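Alpha-1,2-mannosyltransferase (Ktr4), putative (Neosartorya fumigata, PDB 7BOO) is a putative glycosyltransferase of the glycolipid 2-alpha-mannosyltransferase family, built on a GT-A fold around a mixed beta sheet. Local coordinates at residues Y190-P195 with N282-D287; T233-T238 with N272-C277. All coordinates share one frame; numbering follows the deposited sequence.

In the fold
The two contacts are nested along the chain: 190-195 comes first, 233-238 and 272-277 meet inside the excursion, and 282-287 returns to close it. Interaction 1 is buried near the middle of the molecule and joins two antiparallel strands of the large mixed sheet. Interaction 2 lies farther out, where the start of helix 234-244 meets the loop after helix 265-270. Their centres are about 24 Å apart and their nearest atoms about 11 Å. Strand 278-279 follows that loop directly and pairs with strand 218-224, which also flanks strand 284-287. One helix, 316-327, packs at both contacts, through D316 and H320 at interaction 1 and P318 and I322 at interaction 2.

Interaction 1: Y190-P195 with N282-D287; sequences YWRVEP and NFEIGD
Y190 and G286 exchange two backbone hydrogen bonds, Y190 N to G286 O (3.0 Å) and G286 N to Y190 O (2.9 Å). With R192 N bonded to E284 O, these pair strands 189-192 and 284-287 antiparallel in the mixed sheet of the GT-A fold. W191 and I285 form the non-hydrogen-bonded pair between.

Apolar packing gathers on the W191 and I285 face, against helix 207-213. I285 CG1 makes a CH-pi contact 3.8 Å from the centroid of the five-membered ring of W191, while F283 CE2 comes within 3.5 Å of W191 NE1, the two rings oblique at 71°.

On the face of Y190, R192 and E284 the contacts are mainly polar. With CG between its backbone N and carbonyl carbon (chi1 72°), Y190 lays its ring over G286 and donates from OH to E284 OE2 (2.7 Å), arriving above the carboxylate plane. A water links that oxygen to R192 NH1, which also forms a salt bridge with D316; E284 OE1 is hydrogen-bonded to Y218 and H320.

Beyond the paired residues, E194 CG touches N282 CB (3.3 Å). R192 extends its guanidinium over the N282 backbone, where NE and NH2 grip E194 side-on, both on OE2, NE at 3.0 Å.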
# COMPACT_ATOMS: atom_id res chain seq x y z
N TYR A 190 8.61 -6.98 2.16
CA TYR A 190 7.99 -7.07 0.86
C TYR A 190 7.87 -5.68 0.25
O TYR A 190 7.81 -4.69 0.97
CB TYR A 190 6.61 -7.74 0.94
CG TYR A 190 5.56 -6.86 1.58
CD1 TYR A 190 5.51 -6.71 2.96
CD2 TYR A 190 4.62 -6.17 0.81
CE1 TYR A 190 4.56 -5.89 3.56
CE2 TYR A 190 3.67 -5.34 1.40
CZ TYR A 190 3.65 -5.21 2.78
OH TYR A 190 2.73 -4.39 3.41
N TRP A 191 7.85 -5.64 -1.08
CA TRP A 191 7.53 -4.44 -1.85
C TRP A 191 6.37 -4.89 -2.74
O TRP A 191 6.57 -5.64 -3.70
CB TRP A 191 8.73 -3.99 -2.69
CG TRP A 191 8.54 -2.73 -3.50
CD1 TRP A 191 7.36 -2.17 -3.92
CD2 TRP A 191 9.58 -1.89 -4.00
NE1 TRP A 191 7.61 -1.03 -4.64
CE2 TRP A 191 8.96 -0.82 -4.70
CE3 TRP A 191 10.97 -1.92 -3.92
CZ2 TRP A 191 9.69 0.20 -5.32
CZ3 TRP A 191 11.70 -0.90 -4.54
CH2 TRP A 191 11.05 0.15 -5.23
N ARG A 192 5.17 -4.43 -2.40
CA ARG A 192 3.97 -4.73 -3.17
C ARG A 192 3.94 -3.87 -4.43
O ARG A 192 4.06 -2.63 -4.36
CB ARG A 192 2.72 -4.47 -2.32
CG ARG A 192 1.42 -4.53 -3.09
CD ARG A 192 0.25 -4.43 -2.13
NE ARG A 192 -0.98 -4.09 -2.84
CZ ARG A 192 -2.15 -3.81 -2.25
NH1 ARG A 192 -2.28 -3.83 -0.93
NH2 ARG A 192 -3.18 -3.48 -3.01
N VAL A 193 3.72 -4.53 -5.57
CA VAL A 193 3.69 -3.89 -6.87
C VAL A 193 2.37 -4.26 -7.54
O VAL A 193 1.98 -5.44 -7.54
CB VAL A 193 4.86 -4.38 -7.76
CG1 VAL A 193 4.85 -3.67 -9.10
CG2 VAL A 193 6.19 -4.16 -7.04
N GLU A 194 1.68 -3.26 -8.09
CA GLU A 194 0.43 -3.48 -8.82
C GLU A 194 0.71 -3.51 -10.31
O GLU A 194 1.61 -2.79 -10.78
CB GLU A 194 -0.62 -2.40 -8.56
CG GLU A 194 -1.32 -2.45 -7.21
CD GLU A 194 -1.95 -3.77 -6.87
OE1 GLU A 194 -2.59 -4.36 -7.76
OE2 GLU A 194 -1.83 -4.21 -5.71
N PRO A 195 -0.10 -4.28 -11.06
CA PRO A 195 0.15 -4.50 -12.47
C PRO A 195 0.34 -3.29 -13.31
O PRO A 195 1.23 -3.31 -14.13
CB PRO A 195 -1.10 -5.26 -12.93
CG PRO A 195 -1.50 -6.02 -11.72
CD PRO A 195 -1.23 -5.10 -10.58
N ASN A 282 -1.65 0.26 -3.05
CA ASN A 282 -1.10 -0.29 -4.29
C ASN A 282 0.44 -0.25 -4.34
O ASN A 282 1.05 -1.13 -4.94
CB ASN A 282 -1.71 0.35 -5.55
CG ASN A 282 -1.71 1.85 -5.49
OD1 ASN A 282 -0.68 2.49 -5.66
ND2 ASN A 282 -2.89 2.41 -5.29
N PHE A 283 1.04 0.76 -3.70
CA PHE A 283 2.47 0.78 -3.37
C PHE A 283 2.63 0.54 -1.88
O PHE A 283 2.03 1.27 -1.09
CB PHE A 283 3.10 2.15 -3.70
CG PHE A 283 4.52 2.31 -3.21
CD1 PHE A 283 4.79 2.64 -1.89
CD2 PHE A 283 5.59 2.11 -4.08
CE1 PHE A 283 6.10 2.76 -1.43
CE2 PHE A 283 6.89 2.24 -3.63
CZ PHE A 283 7.15 2.56 -2.31
N GLU A 284 3.45 -0.44 -1.49
CA GLU A 284 3.88 -0.62 -0.10
C GLU A 284 5.25 -1.24 -0.07
O GLU A 284 5.52 -2.14 -0.85
CB GLU A 284 2.96 -1.56 0.68
CG GLU A 284 1.52 -1.14 0.78
CD GLU A 284 0.71 -2.00 1.73
OE1 GLU A 284 -0.16 -1.43 2.43
OE2 GLU A 284 0.95 -3.24 1.79
N ILE A 285 6.10 -0.77 0.84
CA ILE A 285 7.30 -1.50 1.25
C ILE A 285 7.11 -1.72 2.75
O ILE A 285 7.02 -0.76 3.51
CB ILE A 285 8.58 -0.73 0.93
CG1 ILE A 285 8.67 -0.51 -0.59
CG2 ILE A 285 9.80 -1.52 1.42
CD1 ILE A 285 9.83 0.35 -1.05
N GLY A 286 7.04 -2.98 3.19
CA GLY A 286 6.63 -3.26 4.56
C GLY A 286 7.35 -4.40 5.24
O GLY A 286 7.90 -5.26 4.57
N ASP A 287 7.28 -4.39 6.57
CA ASP A 287 7.78 -5.45 7.44
C ASP A 287 6.65 -6.46 7.66
O ASP A 287 5.66 -6.18 8.35
CB ASP A 287 8.22 -4.80 8.76
CG ASP A 287 8.84 -5.79 9.75
OD1 ASP A 287 8.73 -7.02 9.59
OD2 ASP A 287 9.44 -5.28 10.71
O HOH W 1 -0.67 -5.28 0.89
O HOH W 2 2.51 -0.59 -7.19

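Interaction 2: T233-T238 with N272-C277; sequences TLWPET and NGYSTC
CG is anti to the backbone N in both W235 (chi1 -169°) and Y274 (chi1 168°), which lays the indole along the G273-Y274 backbone and carries the phenol ring on toward T276 and C277. The two side chains touch at their CB atoms, W235 CB 3.5 Å from Y274 CB, and cross at about a right angle. The indole lies flat against the loop backbone, with the G273 carbonyl carbon and Y274 N over one face. G273 has no side chain to stand in the way, so W235 CD1 comes within 3.7 Å of G273 C. N272 O approaches the indole near its plane, 3.4 Å from W235 CD1. M255 and L258 of helix 255-258 also touch W235.

P236 extends the contact toward the surface, its CG 3.9 Å from N272 CB, while N272 ND2 bonds P232 O just ahead of helix 234-244. On the inner side L234 CD2 only brushes Y274 CE2.

Bonds within the loop help to shape it. Y274 turns its ring so that T276 N sits 3.4 Å above its centre, and its OH donates to C277 O (2.6 Å) from above the carbonyl plane. C277 N bonds S275 OG (3.1 Å) in an ST turn. A disulfide from C277 SG to C375 ties the loop to another part of the chain.

The contact thus sets the first turn of helix 234-244 against a helix terminus: N272, at positive phi, is the C-prime residue of the Schellman motif that ends helix 265-270.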
# COMPACT_ATOMS: atom_id res chain seq x y z
N THR A 233 -18.81 1.33 9.00
CA THR A 233 -18.64 0.77 10.36
C THR A 233 -17.20 0.34 10.69
O THR A 233 -16.96 -0.25 11.74
CB THR A 233 -19.61 -0.40 10.66
OG1 THR A 233 -19.35 -1.51 9.81
CG2 THR A 233 -21.05 0.04 10.47
N LEU A 234 -16.24 0.69 9.83
CA LEU A 234 -14.85 0.30 10.08
C LEU A 234 -14.32 0.92 11.36
O LEU A 234 -13.76 0.21 12.20
CB LEU A 234 -13.95 0.66 8.88
CG LEU A 234 -12.46 0.35 9.02
CD1 LEU A 234 -12.22 -1.12 9.38
CD2 LEU A 234 -11.75 0.71 7.71
N TRP A 235 -14.50 2.23 11.52
CA TRP A 235 -14.02 2.91 12.72
C TRP A 235 -14.81 2.50 13.98
O TRP A 235 -14.21 2.23 15.02
CB TRP A 235 -13.98 4.42 12.54
CG TRP A 235 -13.24 5.12 13.65
CD1 TRP A 235 -13.77 5.96 14.58
CD2 TRP A 235 -11.85 5.02 13.94
NE1 TRP A 235 -12.79 6.40 15.43
CE2 TRP A 235 -11.60 5.84 15.07
CE3 TRP A 235 -10.78 4.34 13.35
CZ2 TRP A 235 -10.33 5.98 15.63
CZ3 TRP A 235 -9.51 4.48 13.91
CH2 TRP A 235 -9.30 5.29 15.04
N PRO A 236 -16.15 2.42 13.88
CA PRO A 236 -16.87 1.85 15.02
C PRO A 236 -16.36 0.45 15.44
O PRO A 236 -16.14 0.21 16.63
CB PRO A 236 -18.31 1.81 14.54
CG PRO A 236 -18.41 3.02 13.66
CD PRO A 236 -17.08 3.10 12.94
N GLU A 237 -16.11 -0.43 14.47
CA GLU A 237 -15.58 -1.77 14.78
C GLU A 237 -14.16 -1.73 15.36
O GLU A 237 -13.83 -2.48 16.27
CB GLU A 237 -15.64 -2.70 13.57
CG GLU A 237 -17.06 -3.12 13.20
CD GLU A 237 -17.74 -4.01 14.23
OE1 GLU A 237 -17.06 -4.50 15.17
OE2 GLU A 237 -18.96 -4.22 14.09
N THR A 238 -13.34 -0.81 14.84
CA THR A 238 -12.00 -0.57 15.38
C THR A 238 -12.03 -0.15 16.86
O THR A 238 -11.27 -0.68 17.68
CB THR A 238 -11.25 0.47 14.52
OG1 THR A 238 -11.18 0.01 13.16
CG2 THR A 238 -9.85 0.75 15.04
N ASN A 272 -18.00 7.97 10.35
CA ASN A 272 -18.29 7.79 11.78
C ASN A 272 -17.06 7.89 12.68
O ASN A 272 -16.86 7.06 13.56
CB ASN A 272 -19.02 6.46 11.99
CG ASN A 272 -20.36 6.45 11.30
OD1 ASN A 272 -21.18 7.31 11.56
ND2 ASN A 272 -20.57 5.52 10.38
N GLY A 273 -16.24 8.91 12.42
CA GLY A 273 -15.09 9.24 13.26
C GLY A 273 -13.72 9.04 12.61
O GLY A 273 -12.73 9.56 13.11
N TYR A 274 -13.65 8.29 11.51
CA TYR A 274 -12.39 8.06 10.78
C TYR A 274 -12.29 9.06 9.62
O TYR A 274 -13.25 9.24 8.87
CB TYR A 274 -12.33 6.59 10.34
CG TYR A 274 -11.27 6.19 9.34
CD1 TYR A 274 -9.95 6.59 9.49
CD2 TYR A 274 -11.58 5.34 8.26
CE1 TYR A 274 -8.98 6.22 8.58
CE2 TYR A 274 -10.61 4.95 7.35
CZ TYR A 274 -9.30 5.39 7.51
OH TYR A 274 -8.34 5.03 6.60
N SER A 275 -11.14 9.70 9.47
CA SER A 275 -10.92 10.70 8.39
C SER A 275 -11.05 10.12 7.00
O SER A 275 -11.24 10.87 6.04
CB SER A 275 -9.53 11.32 8.53
OG SER A 275 -8.54 10.35 8.29
N THR A 276 -10.92 8.79 6.91
CA THR A 276 -10.83 7.98 5.69
C THR A 276 -9.44 8.05 5.05
O THR A 276 -9.23 7.41 4.03
CB THR A 276 -11.90 8.29 4.62
OG1 THR A 276 -11.56 9.50 3.92
CG2 THR A 276 -13.31 8.35 5.23
N CYS A 277 -8.51 8.80 5.62
CA CYS A 277 -7.19 8.93 5.04
C CYS A 277 -6.42 7.62 5.19
O CYS A 277 -6.53 6.92 6.21
CB CYS A 277 -6.42 10.09 5.65
SG CYS A 277 -7.18 11.66 5.16